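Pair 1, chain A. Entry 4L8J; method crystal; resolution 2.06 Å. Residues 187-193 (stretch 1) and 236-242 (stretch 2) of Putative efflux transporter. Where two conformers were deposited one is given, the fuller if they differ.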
# COMPACT_ATOMS: atom_id res chain seq x y z
N LYS A 187 29.31 -8.40 -3.38
CA LYS A 187 29.78 -9.29 -4.45
C LYS A 187 30.55 -8.43 -5.45
O LYS A 187 30.04 -7.40 -5.89
CB LYS A 187 28.62 -10.05 -5.12
CG LYS A 187 27.74 -10.88 -4.18
CD LYS A 187 28.29 -12.27 -3.88
CE LYS A 187 27.44 -13.02 -2.88
NZ LYS A 187 27.80 -12.68 -1.49
N VAL A 188 31.78 -8.84 -5.77
CA VAL A 188 32.67 -8.11 -6.68
C VAL A 188 32.81 -8.79 -8.03
O VAL A 188 33.08 -9.98 -8.12
CB VAL A 188 34.07 -7.92 -6.05
CG1 VAL A 188 35.06 -7.23 -7.02
CG2 VAL A 188 33.97 -7.14 -4.75
N GLU A 189 32.71 -7.97 -9.06
CA GLU A 189 32.98 -8.38 -10.42
C GLU A 189 34.06 -7.43 -10.98
O GLU A 189 33.81 -6.23 -11.06
CB GLU A 189 31.68 -8.36 -11.26
CG GLU A 189 31.89 -9.02 -12.62
CD GLU A 189 30.74 -8.89 -13.61
OE1 GLU A 189 29.86 -8.02 -13.40
OE2 GLU A 189 30.73 -9.65 -14.60
N PHE A 190 35.28 -7.96 -11.26
CA PHE A 190 36.37 -7.13 -11.79
C PHE A 190 36.15 -6.85 -13.28
O PHE A 190 35.75 -7.77 -14.02
CB PHE A 190 37.75 -7.78 -11.57
CG PHE A 190 38.10 -7.98 -10.12
CD1 PHE A 190 38.65 -6.94 -9.38
CD2 PHE A 190 37.86 -9.19 -9.48
CE1 PHE A 190 38.97 -7.12 -8.03
CE2 PHE A 190 38.16 -9.36 -8.13
CZ PHE A 190 38.72 -8.33 -7.42
N ASP A 191 36.37 -5.60 -13.69
CA ASP A 191 36.23 -5.16 -15.09
C ASP A 191 37.18 -5.96 -16.02
O ASP A 191 36.80 -6.23 -17.15
CB ASP A 191 36.54 -3.65 -15.21
CG ASP A 191 35.52 -2.75 -14.51
OD1 ASP A 191 34.43 -3.25 -14.15
OD2 ASP A 191 35.80 -1.54 -14.37
N THR A 192 38.37 -6.36 -15.52
CA THR A 192 39.37 -7.15 -16.27
C THR A 192 38.95 -8.65 -16.38
O THR A 192 39.48 -9.36 -17.23
CB THR A 192 40.78 -7.00 -15.62
OG1 THR A 192 40.97 -5.66 -15.17
CG2 THR A 192 41.92 -7.36 -16.57
N TYR A 193 37.99 -9.11 -15.53
CA TYR A 193 37.53 -10.50 -15.51
C TYR A 193 36.01 -10.57 -15.39
O TYR A 193 35.48 -11.20 -14.46
CB TYR A 193 38.19 -11.25 -14.34
CG TYR A 193 39.69 -11.34 -14.44
CD1 TYR A 193 40.30 -12.26 -15.29
CD2 TYR A 193 40.51 -10.53 -13.67
CE1 TYR A 193 41.69 -12.37 -15.36
CE2 TYR A 193 41.90 -10.62 -13.74
CZ TYR A 193 42.48 -11.53 -14.60
OH TYR A 193 43.85 -11.60 -14.68
N GLY A 236 44.72 -0.36 -8.50
CA GLY A 236 44.25 0.51 -9.56
C GLY A 236 43.18 -0.12 -10.44
O GLY A 236 42.44 0.61 -11.11
N PHE A 237 43.11 -1.48 -10.46
CA PHE A 237 42.09 -2.24 -11.20
C PHE A 237 40.71 -1.81 -10.73
O PHE A 237 40.51 -1.61 -9.53
CB PHE A 237 42.25 -3.76 -11.01
CG PHE A 237 43.18 -4.46 -11.99
CD1 PHE A 237 44.34 -3.84 -12.44
CD2 PHE A 237 42.91 -5.76 -12.41
CE1 PHE A 237 45.19 -4.49 -13.35
CE2 PHE A 237 43.77 -6.42 -13.30
CZ PHE A 237 44.91 -5.78 -13.75
N THR A 238 39.79 -1.63 -11.65
CA THR A 238 38.44 -1.20 -11.27
C THR A 238 37.50 -2.41 -11.25
O THR A 238 37.80 -3.47 -11.82
CB THR A 238 37.94 -0.07 -12.18
OG1 THR A 238 38.05 -0.52 -13.52
CG2 THR A 238 38.72 1.24 -11.99
N CYS A 239 36.36 -2.23 -10.57
CA CYS A 239 35.40 -3.31 -10.43
C CYS A 239 34.05 -2.76 -10.11
O CYS A 239 33.90 -1.58 -9.78
CB CYS A 239 35.88 -4.27 -9.35
SG CYS A 239 36.01 -3.51 -7.70
N ASN A 240 33.05 -3.66 -10.15
CA ASN A 240 31.70 -3.36 -9.72
C ASN A 240 31.49 -4.03 -8.40
O ASN A 240 31.93 -5.16 -8.20
CB ASN A 240 30.64 -3.81 -10.75
CG ASN A 240 29.23 -3.47 -10.31
OD1 ASN A 240 28.81 -2.33 -10.40
ND2 ASN A 240 28.51 -4.43 -9.70
N ILE A 241 30.86 -3.32 -7.46
CA ILE A 241 30.49 -3.87 -6.14
C ILE A 241 28.99 -3.91 -6.08
O ILE A 241 28.34 -2.86 -6.15
CB ILE A 241 31.09 -3.15 -4.91
CG1 ILE A 241 32.63 -3.03 -5.05
CG2 ILE A 241 30.71 -3.88 -3.61
CD1 ILE A 241 33.08 -1.75 -5.58
N ARG A 242 28.44 -5.10 -5.94
CA ARG A 242 26.99 -5.26 -5.79
C ARG A 242 26.70 -5.42 -4.30
O ARG A 242 27.21 -6.35 -3.68
CB ARG A 242 26.50 -6.47 -6.63
CG ARG A 242 25.13 -7.09 -6.26
CD ARG A 242 23.90 -6.27 -6.57
NE ARG A 242 23.82 -5.77 -7.95
CZ ARG A 242 23.18 -6.36 -8.96
NH1 ARG A 242 22.60 -7.54 -8.78
NH2 ARG A 242 23.11 -5.78 -10.14
O HOH W 1 29.19 -7.41 -8.65
O HOH W 2 27.65 -7.31 -10.88
O HOH W 3 39.45 -5.04 -13.16

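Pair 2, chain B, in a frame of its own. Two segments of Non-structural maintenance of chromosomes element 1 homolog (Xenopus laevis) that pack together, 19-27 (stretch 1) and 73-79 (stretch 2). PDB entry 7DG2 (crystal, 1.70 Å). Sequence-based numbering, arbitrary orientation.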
# COMPACT_ATOMS: atom_id res chain seq x y z
N GLY B 19 -2.33 -2.48 -5.99
CA GLY B 19 -1.17 -2.86 -6.80
C GLY B 19 -1.56 -3.46 -8.13
O GLY B 19 -1.06 -3.03 -9.18
N ILE B 20 -2.48 -4.41 -8.12
CA ILE B 20 -2.92 -5.13 -9.31
C ILE B 20 -4.40 -5.46 -9.16
O ILE B 20 -4.87 -5.71 -8.04
CB ILE B 20 -2.06 -6.40 -9.52
CG1 ILE B 20 -2.54 -7.17 -10.76
CG2 ILE B 20 -2.13 -7.28 -8.28
CD1 ILE B 20 -1.50 -8.21 -11.26
N MET B 21 -5.13 -5.43 -10.27
CA MET B 21 -6.56 -5.73 -10.26
C MET B 21 -6.92 -6.49 -11.53
O MET B 21 -6.39 -6.20 -12.60
CB MET B 21 -7.41 -4.44 -10.18
CG MET B 21 -7.18 -3.63 -8.90
SD MET B 21 -8.30 -2.21 -8.82
CE MET B 21 -9.78 -3.00 -9.50
N GLU B 22 -7.85 -7.45 -11.40
CA GLU B 22 -8.32 -8.20 -12.56
C GLU B 22 -9.23 -7.34 -13.45
O GLU B 22 -9.87 -6.39 -12.98
CB GLU B 22 -9.05 -9.46 -12.08
CG GLU B 22 -9.48 -10.43 -13.16
CD GLU B 22 -10.86 -10.12 -13.70
OE1 GLU B 22 -11.10 -10.31 -14.92
OE2 GLU B 22 -11.69 -9.64 -12.90
N GLY B 23 -9.29 -7.69 -14.74
CA GLY B 23 -9.91 -6.81 -15.72
C GLY B 23 -11.37 -6.50 -15.46
O GLY B 23 -11.80 -5.36 -15.61
N SER B 24 -12.16 -7.52 -15.08
CA SER B 24 -13.57 -7.25 -14.82
C SER B 24 -13.75 -6.34 -13.61
O SER B 24 -14.63 -5.47 -13.60
CB SER B 24 -14.35 -8.56 -14.65
OG SER B 24 -14.24 -9.08 -13.34
N ALA B 25 -12.89 -6.48 -12.59
CA ALA B 25 -12.94 -5.53 -11.48
C ALA B 25 -12.52 -4.13 -11.89
O ALA B 25 -13.03 -3.14 -11.35
CB ALA B 25 -12.07 -6.02 -10.32
N VAL B 26 -11.59 -4.01 -12.84
CA VAL B 26 -11.15 -2.70 -13.33
C VAL B 26 -12.26 -2.01 -14.11
O VAL B 26 -12.47 -0.79 -13.98
CB VAL B 26 -9.87 -2.85 -14.18
CG1 VAL B 26 -9.59 -1.57 -14.97
CG2 VAL B 26 -8.70 -3.24 -13.28
N ARG B 27 -13.00 -2.76 -14.94
CA ARG B 27 -14.12 -2.15 -15.65
C ARG B 27 -15.17 -1.64 -14.66
O ARG B 27 -15.71 -0.54 -14.84
CB ARG B 27 -14.73 -3.16 -16.63
CG ARG B 27 -13.83 -3.42 -17.85
CD ARG B 27 -14.52 -4.28 -18.91
NE ARG B 27 -14.88 -5.61 -18.41
CZ ARG B 27 -14.07 -6.67 -18.40
NH1 ARG B 27 -14.51 -7.83 -17.93
NH2 ARG B 27 -12.82 -6.57 -18.84
N GLY B 73 -5.42 -17.12 -17.35
CA GLY B 73 -5.71 -16.48 -18.62
C GLY B 73 -6.48 -15.18 -18.53
O GLY B 73 -6.88 -14.64 -19.56
N LEU B 74 -6.68 -14.66 -17.32
CA LEU B 74 -7.41 -13.41 -17.13
C LEU B 74 -6.50 -12.21 -17.39
O LEU B 74 -5.28 -12.28 -17.27
CB LEU B 74 -7.98 -13.34 -15.72
CG LEU B 74 -8.94 -14.46 -15.33
CD1 LEU B 74 -9.27 -14.38 -13.85
CD2 LEU B 74 -10.19 -14.40 -16.18
N THR B 75 -7.13 -11.09 -17.78
CA THR B 75 -6.41 -9.83 -17.95
C THR B 75 -6.28 -9.13 -16.60
O THR B 75 -7.21 -9.10 -15.80
CB THR B 75 -7.14 -8.94 -18.96
OG1 THR B 75 -7.03 -9.52 -20.27
CG2 THR B 75 -6.55 -7.53 -18.99
N TYR B 76 -5.09 -8.59 -16.34
CA TYR B 76 -4.80 -7.83 -15.13
C TYR B 76 -4.26 -6.45 -15.49
O TYR B 76 -3.55 -6.29 -16.49
CB TYR B 76 -3.78 -8.55 -14.23
CG TYR B 76 -4.35 -9.79 -13.58
CD1 TYR B 76 -4.33 -11.02 -14.24
CD2 TYR B 76 -4.94 -9.72 -12.33
CE1 TYR B 76 -4.88 -12.14 -13.66
CE2 TYR B 76 -5.49 -10.84 -11.74
CZ TYR B 76 -5.45 -12.06 -12.41
OH TYR B 76 -6.00 -13.18 -11.83
N TYR B 77 -4.59 -5.46 -14.67
CA TYR B 77 -3.99 -4.14 -14.71
C TYR B 77 -3.14 -3.95 -13.46
O TYR B 77 -3.57 -4.31 -12.36
CB TYR B 77 -5.05 -3.03 -14.76
CG TYR B 77 -5.79 -2.96 -16.08
CD1 TYR B 77 -6.75 -3.91 -16.41
CD2 TYR B 77 -5.55 -1.93 -16.98
CE1 TYR B 77 -7.44 -3.84 -17.62
CE2 TYR B 77 -6.25 -1.85 -18.18
CZ TYR B 77 -7.17 -2.81 -18.49
OH TYR B 77 -7.86 -2.73 -19.70
N ALA B 78 -1.94 -3.41 -13.63
CA ALA B 78 -1.07 -3.18 -12.48
C ALA B 78 -0.38 -1.84 -12.59
O ALA B 78 0.06 -1.44 -13.67
CB ALA B 78 -0.02 -4.28 -12.33
N LEU B 79 -0.26 -1.14 -11.45
CA LEU B 79 0.52 0.08 -11.36
C LEU B 79 1.96 -0.32 -11.06
O LEU B 79 2.24 -0.88 -9.99
CB LEU B 79 -0.03 0.99 -10.26
CG LEU B 79 0.76 2.30 -10.08
CD1 LEU B 79 0.67 3.17 -11.35
CD2 LEU B 79 0.21 3.06 -8.87
O HOH W 4 -10.11 -10.72 -17.36

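The sharpest difference lies just past the last paired residues of stretch 1: at one matched position pair 1 has D191(A), whose carboxylate reaches across to the other strand, and pair 2 has G23(B), which opens a helix with no side chain at all. In pair 1, T238(A) OG1 donates to D191(A) OD2 at 2.6 Å. In pair 2 the carboxylate sits one position earlier, on E22(B), the match of F190(A), and turns to its own stretch: as N-cap it accepts from S24(B) N at OE1 (3.0 Å), and weakly from A25(B) N at OE2 (3.4 Å), while S24(B) OG donates to E22(B) OE2 at 2.6 Å.

The shared frame is a two-stranded antiparallel ladder, superposing with an RMSD of 0.9 Å over 14 residues; the strand directions differ by 155° in pair 1 and 159° in pair 2. E189(A) with N240(A) and M21(B) with Y77(B) are equivalent hydrogen-bonded pairs. Each closes a double link: E189(A) N to N240(A) O, 3.0 Å, and N240(A) N to E189(A) O, 2.8 Å; M21(B) N to Y77(B) O and Y77(B) N to M21(B) O, both 2.8 Å. The last rung also survives the change of residue, because it uses backbone alone: D191(A) N donates to T238(A) O at 3.2 Å, G23(B) N to T75(B) O at 2.7 Å.

On the face carrying V188(A), F190(A), C239(A) and I241(A), the aromatic ring belongs to the first strand, and F190(A) CD1 meets C239(A) CB at 3.8 Å. On the equivalent face of pair 2 the ring has changed strands: Y76(B) takes the place of C239(A), with its CB 3.8 Å from I20(B) CD1 and its CE2 3.8 Å from E22(B) CB. A small residue thus packs beside a ring in pair 1, and a ring packs beside the aliphatic part of a glutamate in pair 2. Next along, I241(A) gives way to A78(B), whose CB lies 4.1 Å from I20(B) CB.

The other face diverges as well. N240(A) is polar and water-linked: water 1 donates to K187(A) O (2.9 Å) and accepts from N240(A) ND2 (3.2 Å). Its match Y77(B) is buried, and V26(B), on the first helical turn, places CG1 over one face of the ring, 4.1 Å from its centroid. Water also joins the stretches near the turn, by different atoms: water 3 connects T192(A) N to T238(A) O, whereas water 4 connects E22(B) OE1 to T75(B) N.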